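Local coordinates for sigma-54 interaction domain protein (Enterococcus faecalis, PDB 3GDW) that is of unknown function but is the PTS EIIA-type domain of a longer protein that probably binds ATP and DNA, at residues G6-M11 / N64-L69; G87-A92 / R112-I117; S19-A24 / M99-A104; S74-G79 / A92-S97. One frame throughout, in Å; residues are numbered along the deposited sequence.

Interaction 1 (G6-M11 / N64-L69); sequences GVFVLM and NGILLL
Val7 and Leu69 meet on one face of the sheet while Phe8 meets Ile66 and Leu68 on the other, as two neighbouring strands run side by side in the central parallel sheet of this alpha/beta PTS IIA-type domain. The axes of 6-11 and 66-69 approach to 4.7 Å at an angle of 18°, pairing Gly6 with Ile66, Val7 with Leu67, Phe8 with Leu68 and Val9 with Leu69, so that successive pairs alternate between the faces. On the Val7 face the valine and leucine side chains cross obliquely. Val7 CG1, anti to the backbone N (chi1 -176°), touches Leu69 CD1 at 3.8 Å, whereas Val9 CG1 lies 3.9 Å from the backbone atom Leu69 O. Helix 98-109 covers Val7, Leu67 and Leu69; helix 16-28 reaches Val9. On the opposite face the aromatic ring of Phe8 crosses the side chain of Ile66, with Phe8 CD2 3.9 Å from Ile66 CG2. Leu68 approaches nearer the root of the phenylalanine, its CD2 at 3.7 Å from Phe8 CB. Helix 44-57 packs on Phe8, Leu10 and Ile66 from this side. Between the two layers the main chains are laced by alternating bonds, beginning with Gly6 N to Gly65 O and ending with Leu10 N to Leu69 O. Leu67 N reaches Gly6 O at 2.7 Å, and Leu67 O in turn accepts from Phe8 N. Straightest of the five is Leu69 N to Phe8 O, 2.8 Å long with 178° at the hydrogen.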
loop_
_atom_site.group_PDB
_atom_site.type_symbol
_atom_site.label_atom_id
_atom_site.label_comp_id
_atom_site.label_asym_id
_atom_site.label_seq_id
_atom_site.Cartn_x
_atom_site.Cartn_y
_atom_site.Cartn_z
ATOM N N GLY B 6 19.612 4.333 1.953
ATOM C CA GLY B 6 18.964 4.499 0.654
ATOM C C GLY B 6 17.635 3.755 0.581
ATOM O O GLY B 6 17.572 2.529 0.789
ATOM N N VAL B 7 16.575 4.492 0.287
ATOM C CA VAL B 7 15.220 3.907 0.226
ATOM C C VAL B 7 14.797 3.735 -1.227
ATOM O O VAL B 7 14.830 4.700 -2.011
ATOM C CB VAL B 7 14.191 4.766 0.966
ATOM C CG1 VAL B 7 12.795 4.078 0.981
ATOM C CG2 VAL B 7 14.646 5.009 2.377
ATOM N N PHE B 8 14.431 2.505 -1.589
ATOM C CA PHE B 8 13.930 2.224 -2.930
ATOM C C PHE B 8 12.537 1.643 -2.823
ATOM O O PHE B 8 12.301 0.705 -2.029
ATOM C CB PHE B 8 14.861 1.240 -3.668
ATOM C CG PHE B 8 16.199 1.838 -4.031
ATOM C CD1 PHE B 8 16.444 2.291 -5.329
ATOM C CD2 PHE B 8 17.202 1.966 -3.064
ATOM C CE1 PHE B 8 17.701 2.852 -5.672
ATOM C CE2 PHE B 8 18.444 2.529 -3.379
ATOM C CZ PHE B 8 18.696 2.969 -4.689
ATOM N N VAL B 9 11.605 2.203 -3.594
ATOM C CA VAL B 9 10.214 1.727 -3.546
ATOM C C VAL B 9 9.907 1.011 -4.863
ATOM O O VAL B 9 9.935 1.640 -5.921
ATOM C CB VAL B 9 9.179 2.912 -3.327
ATOM C CG1 VAL B 9 7.789 2.366 -3.154
ATOM C CG2 VAL B 9 9.560 3.799 -2.119
ATOM N N LEU B 10 9.621 -0.294 -4.799
ATOM C CA LEU B 10 9.371 -1.098 -6.008
ATOM C C LEU B 10 8.020 -1.770 -5.917
ATOM O O LEU B 10 7.771 -2.528 -4.970
ATOM C CB LEU B 10 10.458 -2.172 -6.193
ATOM C CG LEU B 10 11.665 -1.730 -7.036
ATOM C CD1 LEU B 10 12.494 -0.729 -6.282
ATOM C CD2 LEU B 10 12.533 -2.931 -7.447
HETATM N N MSE B 11 7.138 -1.493 -6.886
HETATM C CA MSE B 11 5.758 -2.034 -6.847
HETATM C C MSE B 11 5.204 -2.412 -8.215
HETATM O O MSE B 11 5.639 -1.891 -9.243
HETATM C CB MSE B 11 4.795 -1.042 -6.141
HETATM C CG MSE B 11 5.137 -0.834 -4.688
HETATM SE SE MSE B 11 4.073 0.503 -3.832
HETATM C CE MSE B 11 4.922 0.381 -2.087
ATOM N N ASN B 64 25.540 3.081 4.305
ATOM C CA ASN B 64 24.783 2.685 5.493
ATOM C C ASN B 64 23.583 1.798 5.193
ATOM O O ASN B 64 22.670 1.647 6.013
ATOM C CB ASN B 64 24.405 3.912 6.319
ATOM C CG ASN B 64 25.613 4.586 6.882
ATOM O OD1 ASN B 64 26.445 3.945 7.529
ATOM N ND2 ASN B 64 25.758 5.867 6.601
ATOM N N GLY B 65 23.616 1.194 4.017
ATOM C CA GLY B 65 22.664 0.163 3.680
ATOM C C GLY B 65 21.502 0.667 2.851
ATOM O O GLY B 65 21.366 1.863 2.579
ATOM N N ILE B 66 20.665 -0.270 2.447
ATOM C CA ILE B 66 19.555 -0.009 1.528
ATOM C C ILE B 66 18.286 -0.576 2.142
ATOM O O ILE B 66 18.307 -1.685 2.683
ATOM C CB ILE B 66 19.805 -0.749 0.174
ATOM C CG1 ILE B 66 21.001 -0.140 -0.572
ATOM C CG2 ILE B 66 18.518 -0.798 -0.685
ATOM C CD1 ILE B 66 21.493 -0.994 -1.779
ATOM N N LEU B 67 17.183 0.169 2.059
ATOM C CA LEU B 67 15.890 -0.380 2.394
ATOM C C LEU B 67 15.005 -0.483 1.136
ATOM O O LEU B 67 14.687 0.538 0.522
ATOM C CB LEU B 67 15.222 0.515 3.456
ATOM C CG LEU B 67 13.817 0.138 3.892
ATOM C CD1 LEU B 67 13.841 -1.185 4.701
ATOM C CD2 LEU B 67 13.212 1.286 4.699
ATOM N N LEU B 68 14.627 -1.709 0.775
ATOM C CA LEU B 68 13.667 -1.973 -0.321
ATOM C C LEU B 68 12.278 -2.102 0.259
ATOM O O LEU B 68 12.038 -2.949 1.134
ATOM C CB LEU B 68 13.985 -3.289 -1.045
ATOM C CG LEU B 68 15.371 -3.427 -1.688
ATOM C CD1 LEU B 68 15.414 -4.676 -2.582
ATOM C CD2 LEU B 68 15.771 -2.181 -2.522
ATOM N N LEU B 69 11.383 -1.260 -0.222
ATOM C CA LEU B 69 9.979 -1.300 0.148
ATOM C C LEU B 69 9.207 -1.806 -1.062
ATOM O O LEU B 69 9.205 -1.165 -2.111
ATOM C CB LEU B 69 9.536 0.131 0.506
ATOM C CG LEU B 69 10.227 0.760 1.719
ATOM C CD1 LEU B 69 9.677 2.169 1.947
ATOM C CD2 LEU B 69 10.055 -0.117 2.997
#

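Interaction 2 (G87-A92 / R112-I117); sequences GIRTKA and RSLEDI
The guanidinium of Arg89 has Leu114 CD2 over one face, 4.0 Å above the plane and displaced toward the rim, and the carboxylate of Glu115 at its edge. The two charged groups are nearly coplanar, their planes 28° apart, although the side chains carrying them cross at about a right angle. Arg89 NH2 donates to Glu115 OE1 in a salt bridge modelled at 2.3 Å, so short that its exact length is doubtful. Glu115 OE2 stands farther off, 3.6 Å from Arg89 NH1. The arginine chain bends at its third torsion (chi3 -48°), which turns NE out of the line of CB, CG and CD. This surface contact joins the start of strand 90-93, outermost in the chain's parallel sheet, to the first turn of the long C-terminal helix 114-135. Ser113 is the N-cap of that helix, its OG accepting from Asp116 N at 3.1 Å. Beneath the ion pair lies the apolar part: Leu114 is buried, and its CG sits 3.7 Å from Lys91 CG, the leucine lying aslant the lysine chain. Leu114 CD1 reaches Lys91 CB at 4.0 Å, while its other branch also approaches the backbone atom Arg89 O. The leucine packs further on Leu67 of strand 66-70 and on Val5. Beyond its aliphatic portion, Lys91 makes a cation-pi interaction with Tyr118, and Lys91 NZ remains 5.9 Å from Glu115 OE1.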
loop_
_atom_site.group_PDB
_atom_site.type_symbol
_atom_site.label_atom_id
_atom_site.label_comp_id
_atom_site.label_asym_id
_atom_site.label_seq_id
_atom_site.Cartn_x
_atom_site.Cartn_y
_atom_site.Cartn_z
ATOM N N GLY B 87 27.141 -6.706 -1.881
ATOM C CA GLY B 87 27.657 -6.677 -0.507
ATOM C C GLY B 87 27.144 -5.505 0.328
ATOM O O GLY B 87 27.578 -5.323 1.469
ATOM N N ILE B 88 26.236 -4.712 -0.232
ATOM C CA ILE B 88 25.604 -3.619 0.507
ATOM C C ILE B 88 24.496 -4.207 1.376
ATOM O O ILE B 88 23.648 -4.955 0.880
ATOM C CB ILE B 88 25.013 -2.545 -0.444
ATOM C CG1 ILE B 88 26.110 -1.893 -1.298
ATOM C CG2 ILE B 88 24.211 -1.500 0.332
ATOM C CD1 ILE B 88 27.048 -0.967 -0.513
ATOM N N ARG B 89 24.518 -3.892 2.666
ATOM C CA ARG B 89 23.479 -4.346 3.607
ATOM C C ARG B 89 22.109 -3.867 3.139
ATOM O O ARG B 89 21.920 -2.683 2.869
ATOM C CB ARG B 89 23.747 -3.833 5.024
ATOM C CG ARG B 89 25.145 -4.112 5.548
ATOM C CD ARG B 89 25.313 -3.676 7.016
ATOM N NE ARG B 89 24.808 -2.322 7.289
ATOM C CZ ARG B 89 23.786 -2.043 8.102
ATOM N NH1 ARG B 89 23.401 -0.786 8.287
ATOM N NH2 ARG B 89 23.147 -3.018 8.738
ATOM N N THR B 90 21.171 -4.799 3.026
ATOM C CA THR B 90 19.821 -4.498 2.525
ATOM C C THR B 90 18.789 -5.148 3.448
ATOM O O THR B 90 19.013 -6.255 3.945
ATOM C CB THR B 90 19.677 -4.979 1.053
ATOM O OG1 THR B 90 20.780 -4.483 0.295
ATOM C CG2 THR B 90 18.390 -4.498 0.405
ATOM N N LYS B 91 17.716 -4.423 3.761
ATOM C CA LYS B 91 16.532 -5.002 4.391
ATOM C C LYS B 91 15.420 -4.766 3.370
ATOM O O LYS B 91 15.429 -3.747 2.691
ATOM C CB LYS B 91 16.191 -4.318 5.735
ATOM C CG LYS B 91 17.201 -4.600 6.905
ATOM C CD LYS B 91 16.684 -5.659 7.841
ATOM C CE LYS B 91 17.777 -6.200 8.764
ATOM N NZ LYS B 91 17.185 -7.243 9.654
ATOM N N ALA B 92 14.510 -5.730 3.237
ATOM C CA ALA B 92 13.359 -5.625 2.339
ATOM C C ALA B 92 12.042 -5.794 3.118
ATOM O O ALA B 92 11.924 -6.661 3.978
ATOM C CB ALA B 92 13.457 -6.663 1.230
ATOM N N ARG B 112 18.739 8.182 10.597
ATOM C CA ARG B 112 18.484 6.970 11.394
ATOM C C ARG B 112 19.036 5.734 10.682
ATOM O O ARG B 112 19.035 5.680 9.463
ATOM C CB ARG B 112 16.988 6.787 11.690
ATOM C CG ARG B 112 16.273 8.036 12.222
ATOM C CD ARG B 112 16.644 8.402 13.658
ATOM N NE ARG B 112 16.016 7.512 14.649
ATOM C CZ ARG B 112 14.700 7.387 14.858
ATOM N NH1 ARG B 112 14.255 6.543 15.780
ATOM N NH2 ARG B 112 13.816 8.088 14.153
ATOM N N SER B 113 19.500 4.747 11.447
ATOM C CA SER B 113 20.125 3.543 10.879
ATOM C C SER B 113 19.078 2.635 10.221
ATOM O O SER B 113 17.883 2.733 10.526
ATOM C CB SER B 113 20.858 2.757 11.969
ATOM O OG SER B 113 19.931 2.172 12.880
ATOM N N LEU B 114 19.537 1.756 9.328
ATOM C CA LEU B 114 18.684 0.756 8.682
ATOM C C LEU B 114 17.897 -0.063 9.709
ATOM O O LEU B 114 16.706 -0.335 9.524
ATOM C CB LEU B 114 19.550 -0.182 7.815
ATOM C CG LEU B 114 18.865 -1.241 6.928
ATOM C CD1 LEU B 114 17.752 -0.685 5.995
ATOM C CD2 LEU B 114 19.909 -2.001 6.121
ATOM N N GLU B 115 18.582 -0.454 10.784
ATOM C CA GLU B 115 18.001 -1.248 11.861
ATOM C C GLU B 115 16.912 -0.506 12.636
ATOM O O GLU B 115 15.886 -1.090 12.951
ATOM C CB GLU B 115 19.106 -1.754 12.819
ATOM C CG GLU B 115 19.984 -2.861 12.216
ATOM C CD GLU B 115 21.049 -2.362 11.217
ATOM O OE1 GLU B 115 21.398 -3.142 10.301
ATOM O OE2 GLU B 115 21.539 -1.213 11.324
ATOM N N ASP B 116 17.152 0.774 12.920
ATOM C CA ASP B 116 16.208 1.636 13.639
ATOM C C ASP B 116 14.949 1.878 12.801
ATOM O O ASP B 116 13.829 1.856 13.323
ATOM C CB ASP B 116 16.911 2.956 14.007
ATOM C CG ASP B 116 16.086 3.840 14.930
ATOM O OD1 ASP B 116 14.943 3.478 15.266
ATOM O OD2 ASP B 116 16.586 4.917 15.317
ATOM N N ILE B 117 15.140 2.080 11.496
ATOM C CA ILE B 117 14.056 2.261 10.559
ATOM C C ILE B 117 13.237 0.979 10.437
ATOM O O ILE B 117 12.005 1.013 10.491
ATOM C CB ILE B 117 14.543 2.703 9.145
ATOM C CG1 ILE B 117 15.212 4.089 9.202
ATOM C CG2 ILE B 117 13.332 2.710 8.181
ATOM C CD1 ILE B 117 16.030 4.463 7.915
#

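Interaction 3 (S19-A24 / M99-A104); sequences SMLKTA and MIVLEA
Beside the apolar seam where Ala24 meets Val101 and Leu102, Ser19 OG is gripped by two groups of the second subunit, Ser15 N and Thr16 OG1. The seam joins helices 16-28 and 98-109, which lie over the same face of the parallel sheet in this alpha/beta domain; their segment axes approach to 8.7 Å and cross at -49°. Thus one side of helix 16-28 serves the dimer interface, where Lys22 NZ also forms a salt bridge with Asp14 OD2 of the second subunit, while another packs inside its own chain. Val101 points toward helix 16-28 and divides its branches. Its CG1, anti to the backbone N (chi1 -179°), touches both Ala24 CB and Leu21 CD1 at 4.0 Å. Its CG2 meets the selenium of the selenomethionine Met20, whose side chain crosses it at about a right angle; Met11 and Val9 of strand 6-12 lie under Met20 and Val101 respectively. The backbones come closest where Ala24 and Leu102 face each other, their CA atoms 4.7 Å apart. There Ala24 CB rests 3.7 Å from Leu102 CA, and Leu102 CD1 comes to 4.0 Å from Ala24 O.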
loop_
_atom_site.group_PDB
_atom_site.type_symbol
_atom_site.label_atom_id
_atom_site.label_comp_id
_atom_site.label_asym_id
_atom_site.label_seq_id
_atom_site.Cartn_x
_atom_site.Cartn_y
_atom_site.Cartn_z
ATOM N N SER B 19 3.851 7.354 -7.201
ATOM C CA SER B 19 2.830 8.222 -6.604
ATOM C C SER B 19 2.895 8.193 -5.068
ATOM O O SER B 19 2.738 9.238 -4.430
ATOM C CB SER B 19 1.455 7.773 -7.068
ATOM O OG SER B 19 0.446 8.607 -6.559
HETATM N N MSE B 20 3.085 7.008 -4.483
HETATM C CA MSE B 20 3.284 6.938 -3.033
HETATM C C MSE B 20 4.509 7.707 -2.589
HETATM O O MSE B 20 4.447 8.397 -1.564
HETATM C CB MSE B 20 3.453 5.507 -2.531
HETATM C CG MSE B 20 2.224 4.783 -2.287
HETATM SE SE MSE B 20 2.694 3.057 -1.492
HETATM C CE MSE B 20 0.909 2.345 -1.650
ATOM N N LEU B 21 5.614 7.571 -3.341
ATOM C CA LEU B 21 6.853 8.303 -3.005
ATOM C C LEU B 21 6.676 9.820 -3.150
ATOM O O LEU B 21 7.153 10.582 -2.298
ATOM C CB LEU B 21 8.064 7.825 -3.838
ATOM C CG LEU B 21 9.426 8.483 -3.546
ATOM C CD1 LEU B 21 9.845 8.250 -2.104
ATOM C CD2 LEU B 21 10.524 7.980 -4.506
ATOM N N LYS B 22 6.007 10.244 -4.217
ATOM C CA LYS B 22 5.757 11.663 -4.426
ATOM C C LYS B 22 4.982 12.229 -3.231
ATOM O O LYS B 22 5.345 13.256 -2.683
ATOM C CB LYS B 22 5.004 11.887 -5.741
ATOM C CG LYS B 22 4.644 13.355 -6.016
ATOM C CD LYS B 22 4.187 13.474 -7.469
ATOM C CE LYS B 22 3.765 14.885 -7.873
ATOM N NZ LYS B 22 3.165 14.925 -9.251
ATOM N N THR B 23 3.943 11.517 -2.803
ATOM C CA THR B 23 3.186 11.892 -1.598
ATOM C C THR B 23 4.067 12.090 -0.353
ATOM O O THR B 23 3.992 13.140 0.315
ATOM C CB THR B 23 2.100 10.835 -1.307
ATOM O OG1 THR B 23 1.101 10.919 -2.324
ATOM C CG2 THR B 23 1.433 11.075 0.068
ATOM N N ALA B 24 4.916 11.108 -0.046
ATOM C CA ALA B 24 5.825 11.247 1.091
ATOM C C ALA B 24 6.754 12.436 0.901
ATOM O O ALA B 24 6.976 13.216 1.840
ATOM C CB ALA B 24 6.653 9.944 1.321
HETATM N N MSE B 99 2.008 5.214 4.320
HETATM C CA MSE B 99 2.535 5.562 5.646
HETATM C C MSE B 99 3.908 5.019 5.884
HETATM O O MSE B 99 4.730 5.680 6.516
HETATM C CB MSE B 99 1.630 5.047 6.748
HETATM C CG MSE B 99 0.354 5.828 6.821
HETATM SE SE MSE B 99 0.756 7.730 7.148
HETATM C CE MSE B 99 2.357 7.631 8.338
ATOM N N ILE B 100 4.127 3.806 5.384
ATOM C CA ILE B 100 5.405 3.113 5.503
ATOM C C ILE B 100 6.461 3.831 4.655
ATOM O O ILE B 100 7.562 4.053 5.145
ATOM C CB ILE B 100 5.311 1.621 5.069
ATOM C CG1 ILE B 100 4.301 0.858 5.931
ATOM C CG2 ILE B 100 6.661 0.954 5.205
ATOM C CD1 ILE B 100 4.507 1.088 7.433
ATOM N N VAL B 101 6.131 4.201 3.412
ATOM C CA VAL B 101 7.058 5.023 2.601
ATOM C C VAL B 101 7.373 6.332 3.369
ATOM O O VAL B 101 8.543 6.722 3.531
ATOM C CB VAL B 101 6.504 5.347 1.183
ATOM C CG1 VAL B 101 7.514 6.176 0.378
ATOM C CG2 VAL B 101 6.124 4.060 0.423
ATOM N N LEU B 102 6.320 6.989 3.852
ATOM C CA LEU B 102 6.493 8.233 4.590
ATOM C C LEU B 102 7.440 8.075 5.773
ATOM O O LEU B 102 8.373 8.851 5.923
ATOM C CB LEU B 102 5.143 8.770 5.056
ATOM C CG LEU B 102 5.104 10.083 5.852
ATOM C CD1 LEU B 102 5.775 11.169 5.053
ATOM C CD2 LEU B 102 3.669 10.470 6.090
ATOM N N GLU B 103 7.186 7.071 6.603
ATOM C CA GLU B 103 8.017 6.819 7.781
ATOM C C GLU B 103 9.460 6.439 7.422
ATOM O O GLU B 103 10.396 6.888 8.081
ATOM C CB GLU B 103 7.324 5.802 8.717
ATOM C CG GLU B 103 6.010 6.396 9.265
ATOM C CD GLU B 103 5.122 5.480 10.092
ATOM O OE1 GLU B 103 4.726 4.377 9.637
ATOM O OE2 GLU B 103 4.748 5.919 11.194
ATOM N N ALA B 104 9.638 5.654 6.358
ATOM C CA ALA B 104 10.974 5.258 5.900
ATOM C C ALA B 104 11.795 6.461 5.425
ATOM O O ALA B 104 12.933 6.645 5.827
ATOM C CB ALA B 104 10.872 4.234 4.790
#

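Interaction 4 (S74-G79 / A92-S97); sequences SLNSFG and AITMTS
Gly79 and Ala92 make the close-packed end of this contact, which lies within the beta-alpha-beta unit formed by strand 66-70, helix 78-86 and strand 90-93. Having no side chain, Gly79 lets the helix backbone come right up to the strand, its CA 5.2 Å from Ala92 CA. Asn76 also points toward the strand and covers Ala92 and Thr94; it shares a turn with the glycine, Gly79 N bonding back to Asn76 O at 3.1 Å. Phe78 of the same helix packs on helix 44-57. Ile93, pointing away from 74-79, packs instead on Tyr118, Ile121 and Phe125 of the C-terminal helix. The looser side is the partly exposed pair Asn76 and Thr94. Asn76 CB is 3.6 Å from Thr94 CG2, but the amide is probably turned over in the model and its very short approaches to that methyl are doubtful. Here the second subunit borders the contact, its Gln132 packing on Asn76 and its Val128 on Thr94. In the Thr94 conformer described, one of two, OG1 hydrogen-bonds Gln132 NE2 of the second subunit. Past the strand end the chain enters a turn at Met95, a selenomethionine with positive phi, which also packs on Val128 of that subunit. The tight end, by contrast, is carbon against carbon within one chain: the Ala92 methyl is directed at the helix, and its CB lies 4.2 Å from Gly79 CA.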
loop_
_atom_site.group_PDB
_atom_site.type_symbol
_atom_site.label_atom_id
_atom_site.label_comp_id
_atom_site.label_asym_id
_atom_site.label_seq_id
_atom_site.Cartn_x
_atom_site.Cartn_y
_atom_site.Cartn_z
ATOM N N SER B 74 7.551 -11.523 -6.251
ATOM C CA SER B 74 8.992 -11.860 -6.223
ATOM C C SER B 74 9.885 -10.722 -5.715
ATOM O O SER B 74 11.057 -10.927 -5.392
ATOM C CB SER B 74 9.465 -12.244 -7.626
ATOM O OG SER B 74 9.010 -13.520 -8.001
ATOM N N LEU B 75 9.314 -9.528 -5.646
ATOM C CA LEU B 75 10.099 -8.337 -5.404
ATOM C C LEU B 75 10.902 -8.383 -4.085
ATOM O O LEU B 75 12.011 -7.868 -4.023
ATOM C CB LEU B 75 9.233 -7.074 -5.546
ATOM C CG LEU B 75 8.521 -6.783 -6.888
ATOM C CD1 LEU B 75 7.774 -5.469 -6.843
ATOM C CD2 LEU B 75 9.491 -6.749 -8.049
ATOM N N ASN B 76 10.385 -9.017 -3.037
ATOM C CA ASN B 76 11.163 -9.023 -1.796
ATOM C C ASN B 76 12.472 -9.779 -1.898
ATOM O O ASN B 76 13.453 -9.406 -1.240
ATOM C CB ASN B 76 10.370 -9.479 -0.570
ATOM C CG ASN B 76 10.442 -8.442 0.557
ATOM O OD1 ASN B 76 10.469 -7.232 0.283
ATOM N ND2 ASN B 76 10.460 -8.895 1.811
ATOM N N SER B 77 12.504 -10.806 -2.746
ATOM C CA SER B 77 13.734 -11.548 -2.989
ATOM C C SER B 77 14.885 -10.673 -3.481
ATOM O O SER B 77 16.036 -11.075 -3.400
ATOM C CB SER B 77 13.488 -12.677 -3.978
ATOM O OG SER B 77 13.182 -12.156 -5.246
ATOM N N PHE B 78 14.580 -9.468 -3.972
ATOM C CA PHE B 78 15.640 -8.578 -4.483
ATOM C C PHE B 78 16.572 -8.135 -3.373
ATOM O O PHE B 78 17.731 -7.826 -3.630
ATOM C CB PHE B 78 15.086 -7.309 -5.166
ATOM C CG PHE B 78 14.314 -7.566 -6.422
ATOM C CD1 PHE B 78 14.247 -8.837 -6.991
ATOM C CD2 PHE B 78 13.682 -6.507 -7.064
ATOM C CE1 PHE B 78 13.535 -9.058 -8.170
ATOM C CE2 PHE B 78 12.974 -6.708 -8.250
ATOM C CZ PHE B 78 12.889 -7.986 -8.801
ATOM N N GLY B 79 16.055 -8.077 -2.149
ATOM C CA GLY B 79 16.852 -7.597 -1.021
ATOM C C GLY B 79 18.086 -8.444 -0.797
ATOM O O GLY B 79 19.206 -7.932 -0.743
ATOM N N ALA B 92 14.510 -5.730 3.237
ATOM C CA ALA B 92 13.359 -5.625 2.339
ATOM C C ALA B 92 12.042 -5.794 3.118
ATOM O O ALA B 92 11.924 -6.661 3.978
ATOM C CB ALA B 92 13.457 -6.663 1.230
ATOM N N ILE B 93 11.072 -4.937 2.833
ATOM C CA ILE B 93 9.791 -4.981 3.529
ATOM C C ILE B 93 8.669 -5.027 2.496
ATOM O O ILE B 93 8.591 -4.143 1.638
ATOM C CB ILE B 93 9.643 -3.736 4.456
ATOM C CG1 ILE B 93 10.626 -3.862 5.629
ATOM C CG2 ILE B 93 8.192 -3.560 4.945
ATOM C CD1 ILE B 93 10.750 -2.626 6.493
ATOM N N THR B 94 7.822 -6.060 2.591
ATOM C CA THR B 94 6.632 -6.227 1.743
ATOM C C THR B 94 5.408 -5.489 2.297
ATOM O O THR B 94 5.443 -4.970 3.413
ATOM C CB THR B 94 6.220 -7.726 1.598
ATOM O OG1 THR B 94 5.875 -8.268 2.878
ATOM C CG2 THR B 94 7.324 -8.545 1.008
HETATM N N MSE B 95 4.330 -5.473 1.503
HETATM C CA MSE B 95 3.022 -4.948 1.928
HETATM C C MSE B 95 3.127 -3.453 2.240
HETATM O O MSE B 95 2.427 -2.938 3.094
HETATM C CB MSE B 95 2.449 -5.754 3.123
HETATM C CG MSE B 95 2.324 -7.252 2.887
HETATM SE SE MSE B 95 1.005 -7.722 1.501
HETATM C CE MSE B 95 2.110 -9.000 0.495
ATOM N N THR B 96 4.044 -2.777 1.553
ATOM C CA THR B 96 4.310 -1.365 1.818
ATOM C C THR B 96 3.101 -0.516 1.420
ATOM O O THR B 96 2.491 -0.751 0.396
ATOM C CB THR B 96 5.548 -0.876 1.060
ATOM O OG1 THR B 96 6.684 -1.657 1.444
ATOM C CG2 THR B 96 5.837 0.565 1.414
ATOM N N SER B 97 2.727 0.431 2.285
ATOM C CA SER B 97 1.665 1.383 2.005
ATOM C C SER B 97 2.244 2.805 2.168
ATOM O O SER B 97 3.382 2.962 2.556
ATOM C CB SER B 97 0.496 1.155 2.976
ATOM O OG SER B 97 -0.656 1.850 2.528
#

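Interaction 1 is the buried centre, backbone bonds between two strands with apolar layers on both faces; interaction 2 is its surface counterpart, an ion pair laid over one leucine. They are joined through the sheet, Ile66 N and Leu68 N probably bonding to Arg89 O and Lys91 O. Interaction 3 is buried too, but purely apolar across its helices, and it roofs the sheet where Leu69 of interaction 1 meets Val101 and Ala104. Interaction 4 is partly buried, between interaction 1 and interaction 2 in this respect. Interactions 2 and 4 both use strand 90-93: Lys91 turns to the C-terminal helix, Ala92 to helix 78-86. Interactions 3 and 4 both border the second subunit.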